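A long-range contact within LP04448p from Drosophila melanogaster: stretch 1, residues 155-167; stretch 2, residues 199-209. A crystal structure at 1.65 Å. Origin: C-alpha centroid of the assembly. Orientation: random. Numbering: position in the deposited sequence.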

# COMPACT_ATOMS: atom_id res chain seq x y z
N LEU A 155 8.81 2.12 -1.70
CA LEU A 155 8.05 2.25 -0.46
C LEU A 155 8.63 3.32 0.46
O LEU A 155 7.88 4.11 1.05
CB LEU A 155 7.91 0.90 0.24
CG LEU A 155 6.92 0.83 1.39
CD1 LEU A 155 5.60 1.55 1.07
CD2 LEU A 155 6.67 -0.63 1.76
N TRP A 156 9.95 3.38 0.58
CA TRP A 156 10.55 4.48 1.33
C TRP A 156 10.27 5.85 0.68
O TRP A 156 10.09 6.84 1.37
CB TRP A 156 12.05 4.28 1.54
CG TRP A 156 12.37 3.26 2.60
CD1 TRP A 156 13.11 2.12 2.45
CD2 TRP A 156 11.97 3.29 3.98
NE1 TRP A 156 13.20 1.44 3.64
CE2 TRP A 156 12.50 2.13 4.59
CE3 TRP A 156 11.21 4.17 4.76
CZ2 TRP A 156 12.30 1.83 5.95
CZ3 TRP A 156 11.01 3.88 6.10
CH2 TRP A 156 11.55 2.72 6.68
N ALA A 157 10.23 5.90 -0.65
CA ALA A 157 9.94 7.17 -1.32
C ALA A 157 8.53 7.60 -0.98
O ALA A 157 8.26 8.77 -0.74
CB ALA A 157 10.08 7.02 -2.83
N TRP A 158 7.62 6.63 -0.97
CA TRP A 158 6.22 6.91 -0.71
C TRP A 158 6.04 7.37 0.73
O TRP A 158 5.34 8.34 0.99
CB TRP A 158 5.36 5.69 -1.01
CG TRP A 158 3.88 5.88 -0.78
CD1 TRP A 158 2.99 6.46 -1.63
CD2 TRP A 158 3.13 5.44 0.35
NE1 TRP A 158 1.71 6.42 -1.09
CE2 TRP A 158 1.78 5.81 0.14
CE3 TRP A 158 3.47 4.78 1.54
CZ2 TRP A 158 0.77 5.53 1.06
CZ3 TRP A 158 2.47 4.52 2.46
CH2 TRP A 158 1.14 4.89 2.22
N LEU A 159 6.68 6.68 1.67
CA LEU A 159 6.59 7.10 3.06
C LEU A 159 7.19 8.48 3.25
O LEU A 159 6.64 9.30 3.98
CB LEU A 159 7.29 6.08 3.98
CG LEU A 159 6.59 4.72 4.10
CD1 LEU A 159 7.53 3.68 4.71
CD2 LEU A 159 5.32 4.83 4.91
N ALA A 160 8.32 8.75 2.59
CA ALA A 160 8.98 10.04 2.73
C ALA A 160 8.10 11.16 2.19
O ALA A 160 8.08 12.27 2.72
CB ALA A 160 10.35 10.03 2.01
N ASP A 161 7.36 10.83 1.14
CA ASP A 161 6.49 11.78 0.47
C ASP A 161 5.21 12.04 1.27
O ASP A 161 4.77 13.18 1.38
CB ASP A 161 6.15 11.26 -0.93
CG ASP A 161 5.28 12.22 -1.73
OD1 ASP A 161 5.56 13.43 -1.71
OD2 ASP A 161 4.31 11.75 -2.38
N LYS A 162 4.64 10.99 1.86
CA LYS A 162 3.30 11.08 2.44
C LYS A 162 3.26 11.38 3.94
O LYS A 162 2.41 12.15 4.39
CB LYS A 162 2.50 9.81 2.15
CG LYS A 162 2.25 9.55 0.67
CD LYS A 162 1.34 10.60 0.06
CE LYS A 162 1.08 10.31 -1.41
NZ LYS A 162 0.24 11.38 -2.04
N LEU A 163 4.17 10.78 4.71
CA LEU A 163 4.11 10.95 6.17
C LEU A 163 4.16 12.42 6.64
O LEU A 163 3.45 12.78 7.57
CB LEU A 163 5.20 10.15 6.87
CG LEU A 163 4.98 8.65 6.95
CD1 LEU A 163 6.22 7.97 7.54
CD2 LEU A 163 3.75 8.34 7.80
N PRO A 164 5.01 13.25 6.02
CA PRO A 164 5.06 14.61 6.56
C PRO A 164 3.74 15.38 6.40
O PRO A 164 3.50 16.33 7.15
CB PRO A 164 6.19 15.27 5.74
CG PRO A 164 7.07 14.12 5.33
CD PRO A 164 6.09 12.99 5.05
N GLY A 165 2.89 14.97 5.47
CA GLY A 165 1.65 15.68 5.21
C GLY A 165 0.41 15.08 5.85
O GLY A 165 -0.70 15.57 5.66
N LEU A 166 0.61 14.00 6.59
CA LEU A 166 -0.49 13.32 7.28
C LEU A 166 -0.56 13.79 8.72
O LEU A 166 0.45 13.81 9.42
CB LEU A 166 -0.30 11.80 7.23
CG LEU A 166 -0.47 11.12 5.87
CD1 LEU A 166 -0.16 9.63 5.93
CD2 LEU A 166 -1.88 11.35 5.33
N PRO A 167 -1.76 14.18 9.17
CA PRO A 167 -1.94 14.59 10.56
C PRO A 167 -1.78 13.38 11.47
O PRO A 167 -2.05 12.26 11.04
CB PRO A 167 -3.39 15.10 10.60
CG PRO A 167 -4.07 14.36 9.51
CD PRO A 167 -3.03 14.18 8.42
N ASN A 199 16.86 7.38 3.97
CA ASN A 199 17.31 8.60 4.64
C ASN A 199 16.30 9.73 4.50
O ASN A 199 16.07 10.48 5.45
CB ASN A 199 18.70 9.02 4.15
CG ASN A 199 19.81 8.27 4.85
OD1 ASN A 199 20.18 8.60 5.97
ND2 ASN A 199 20.34 7.24 4.19
N GLU A 200 15.70 9.84 3.32
CA GLU A 200 14.70 10.88 3.08
C GLU A 200 13.45 10.68 3.92
O GLU A 200 12.71 11.62 4.16
CB GLU A 200 14.36 10.96 1.59
CG GLU A 200 15.53 11.43 0.75
CD GLU A 200 15.16 11.65 -0.70
OE1 GLU A 200 13.96 11.53 -1.03
OE2 GLU A 200 16.07 11.95 -1.49
N ALA A 201 13.22 9.44 4.36
CA ALA A 201 12.03 9.10 5.13
C ALA A 201 12.23 9.34 6.62
O ALA A 201 11.29 9.29 7.40
CB ALA A 201 11.65 7.64 4.87
N VAL A 202 13.47 9.59 7.04
CA VAL A 202 13.74 9.79 8.46
C VAL A 202 12.88 10.91 9.05
O VAL A 202 12.26 10.74 10.10
CB VAL A 202 15.23 10.08 8.73
CG1 VAL A 202 15.45 10.48 10.19
CG2 VAL A 202 16.07 8.85 8.40
N LEU A 203 12.83 12.05 8.35
CA LEU A 203 12.07 13.19 8.86
C LEU A 203 10.59 12.86 9.00
O LEU A 203 9.97 13.17 10.02
CB LEU A 203 12.26 14.42 7.96
CG LEU A 203 11.46 15.65 8.39
CD1 LEU A 203 11.88 16.10 9.78
CD2 LEU A 203 11.64 16.78 7.37
N GLY A 204 10.03 12.24 7.97
CA GLY A 204 8.63 11.83 8.02
C GLY A 204 8.30 10.93 9.20
O GLY A 204 7.28 11.12 9.85
N ILE A 205 9.13 9.92 9.45
CA ILE A 205 8.96 9.05 10.61
C ILE A 205 9.04 9.86 11.89
O ILE A 205 8.20 9.73 12.79
CB ILE A 205 10.03 7.93 10.64
CG1 ILE A 205 9.96 7.07 9.37
CG2 ILE A 205 9.91 7.09 11.92
CD1 ILE A 205 8.85 6.06 9.35
N MET A 206 10.04 10.73 11.99
CA MET A 206 10.22 11.51 13.21
C MET A 206 9.08 12.49 13.47
O MET A 206 8.78 12.80 14.62
CB MET A 206 11.54 12.27 13.16
CG MET A 206 11.97 12.81 14.51
SD MET A 206 13.55 13.65 14.43
CE MET A 206 14.64 12.24 14.24
N ILE A 207 8.45 12.99 12.41
CA ILE A 207 7.31 13.89 12.58
C ILE A 207 6.21 13.21 13.40
O ILE A 207 5.50 13.86 14.17
CB ILE A 207 6.77 14.38 11.22
CG1 ILE A 207 7.66 15.50 10.69
CG2 ILE A 207 5.31 14.84 11.33
CD1 ILE A 207 7.39 15.86 9.25
N HIS A 208 6.10 11.89 13.26
CA HIS A 208 5.09 11.13 13.99
C HIS A 208 5.56 10.53 15.32
O HIS A 208 4.77 10.41 16.25
CB HIS A 208 4.49 10.05 13.08
CG HIS A 208 3.70 10.63 11.94
ND1 HIS A 208 2.35 10.88 12.03
CD2 HIS A 208 4.09 11.05 10.72
CE1 HIS A 208 1.94 11.42 10.90
NE2 HIS A 208 2.97 11.53 10.08
N LEU A 209 6.83 10.16 15.41
CA LEU A 209 7.32 9.53 16.64
C LEU A 209 8.07 10.49 17.54
O LEU A 209 8.08 10.33 18.77
CB LEU A 209 8.23 8.34 16.31
CG LEU A 209 7.54 7.18 15.61
CD1 LEU A 209 8.50 5.97 15.53
CD2 LEU A 209 6.24 6.81 16.32
O HOH W 1 10.19 12.34 5.06

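A single water bridges a break in one helix while tying it to its neighbour. The helix of residues 199-209 is kinked where the backbone N atoms of Leu203 and Gly204 make no bond to the preceding turn. Water 1 accepts a hydrogen bond from Gly204 N (2.9 Å to the water O) and donates to Glu200 O (2.8 Å to the water O), so it stands in for the i to i+4 link that Gly204 N lacks. Its other hydrogen goes across the contact to Ala160 O, 3.2 Å from the water O.

The two helices run in broadly the same direction, at 46°, and their axes approach to 7.8 Å. Small residues permit this closeness. Ala160 and Ala201 lie with their CA atoms 4.0 Å apart and their CB atoms 3.9 Å apart, and Ala160 CB also rests 3.6 Å from Glu200 O. One turn on, Gly204 CA packs 3.9 Å from Pro164 CG. A CB on Gly204 would point toward the first stretch and sit tightly against Leu163 CB and Pro164 CD.

Larger apolar groups surround this close approach. Trp156 CE3 touches Ala201 CB at 3.5 Å, and Ile205 CD1 lies at the edge of the indole. Although the CA-to-CB bond of Ile205 points away, its side chain returns to the contact, bringing CD1 within 3.7 Å of Leu163 CD1. Pro164 CB meets Ile207 CD1 at 3.8 Å.

The one direct hydrogen bond between the stretches is at His208, where NE2 donates to Leu163 O at 2.8 Å with a nearly straight angle of 161°. The same carbonyl accepts Leu166 N (3.2 Å from Leu163 O) as the first stretch leaves its 3-10 turn. Leu166 O lies near the imidazole plane, 3.2 Å from His208 CE1, a polarized carbon, so the ring edge faces backbone oxygens.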